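Kynurenine formamidase (Bacillus anthracis, PDB 4CO9) hydrolyses N-formyl-L-kynurenine to L-kynurenine and formate at a binuclear zinc site, the second step of tryptophan degradation through the kynurenine pathway. Local coordinates at the interface of chains A and B. Residues are numbered along the deposited sequence; one frame, centred on the assembly and turned at random. Chains: chain A/B, Kynurenine formamidase.

The interface of chains A and B. Residues chain A 25, 50-52, 200; chain B 33, 44-45.
B:Gly45 sits against A:Ile51 and A:Asp200, where the first strand residues of one subunit of the homodimer run past the end of its partner's strand. The backbone amide N of A:Ile51 gives a nearly straight hydrogen bond to the carbonyl O of B:Gly45 (3.1 Å), reaching it from above the carbonyl plane rather than on a lone pair. On the tight side, with no side chain on B:Gly45, the carboxylate of A:Asp200 can probably approach the backbone, CG 3.3 Å from B:Gly45 N, and its OD2 takes a weak, bent bond from that N at 3.0 Å. With CG between its own backbone N and carbonyl carbon (chi1 54°), A:Asp200 turns the carboxylate toward both B:Gly45 N and A:His52. The same OD2 accepts NE2 of A:His52 at 2.7 Å, on the anti side but tilted out of the carboxylate plane, with OD2 close to the plane of the imidazole. A:Ile51 CG2 rests over one ring face, toward its rim. This carboxylate probably helps orient the histidine, a ligand of the first zinc.

The other flank is looser and wetter: a water joins carboxylate OD1 of A:Asp25 to B:Gly45 O, at 2.8 Å from each. B:Val44 CG1 packs against that carboxylate, 3.6 Å from OD1, the two side chains coming from opposite directions, while B:Leu33 CD2 makes a marginal contact with OD1. A:Ser50 OG, anti to the backbone N (chi1 172°), donates to A:Asp25 OD2 and accepts A:His52 N, tying the aspartate to the metal-binding segment.

In the fold, B:Val44 and B:Gly45 start strand 44-49 of one subunit, A:Ser50 ends strand 44-50 of the other, and the two-fold axis repeats the contact beside each active site.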
# COMPACT_ATOMS: atom_id res chain seq x y z
N ASP A 25 -22.22 -1.21 2.17
CA ASP A 25 -21.08 -0.40 1.77
C ASP A 25 -20.75 -0.74 0.32
O ASP A 25 -21.27 -1.71 -0.21
CB ASP A 25 -19.91 -0.72 2.69
CG ASP A 25 -18.87 0.38 2.73
OD1 ASP A 25 -19.05 1.38 1.99
OD2 ASP A 25 -17.87 0.20 3.48
N SER A 50 -14.84 0.36 -1.14
CA SER A 50 -14.85 1.07 0.13
C SER A 50 -13.44 1.08 0.69
O SER A 50 -12.71 0.11 0.53
CB SER A 50 -15.77 0.41 1.15
OG SER A 50 -15.61 1.02 2.43
N ILE A 51 -13.08 2.17 1.35
CA ILE A 51 -11.83 2.28 2.11
C ILE A 51 -11.65 1.12 3.12
O ILE A 51 -10.53 0.58 3.31
CB ILE A 51 -11.83 3.66 2.80
CG1 ILE A 51 -11.67 4.78 1.74
CG2 ILE A 51 -10.73 3.73 3.86
CD1 ILE A 51 -10.32 4.83 1.01
N HIS A 52 -12.76 0.72 3.72
CA HIS A 52 -12.72 -0.25 4.81
C HIS A 52 -13.03 -1.64 4.28
O HIS A 52 -13.98 -2.30 4.70
CB HIS A 52 -13.70 0.19 5.90
CG HIS A 52 -13.45 1.59 6.39
ND1 HIS A 52 -12.73 1.86 7.54
CD2 HIS A 52 -13.78 2.79 5.87
CE1 HIS A 52 -12.63 3.17 7.70
NE2 HIS A 52 -13.26 3.75 6.70
N ASP A 200 -10.59 8.85 4.80
CA ASP A 200 -10.92 8.41 6.12
C ASP A 200 -10.16 7.15 6.52
O ASP A 200 -10.34 6.65 7.63
CB ASP A 200 -12.43 8.13 6.20
CG ASP A 200 -12.93 7.15 5.11
OD1 ASP A 200 -12.77 7.44 3.91
OD2 ASP A 200 -13.50 6.11 5.48
N LEU B 33 -18.86 8.42 0.93
CA LEU B 33 -20.13 7.79 0.59
C LEU B 33 -21.19 8.10 1.63
O LEU B 33 -22.28 8.56 1.30
CB LEU B 33 -19.94 6.29 0.50
CG LEU B 33 -21.21 5.44 0.33
CD1 LEU B 33 -21.67 5.57 -1.11
CD2 LEU B 33 -20.94 3.98 0.68
N VAL B 44 -17.49 7.25 5.84
CA VAL B 44 -17.06 6.09 5.08
C VAL B 44 -16.74 6.50 3.64
O VAL B 44 -17.62 7.03 2.93
CB VAL B 44 -18.14 5.02 5.05
CG1 VAL B 44 -17.69 3.84 4.19
CG2 VAL B 44 -18.49 4.57 6.45
N GLY B 45 -15.51 6.26 3.22
CA GLY B 45 -15.07 6.66 1.89
C GLY B 45 -15.24 5.60 0.79
O GLY B 45 -15.22 4.40 1.07
O HOH W 1 -17.57 3.12 0.39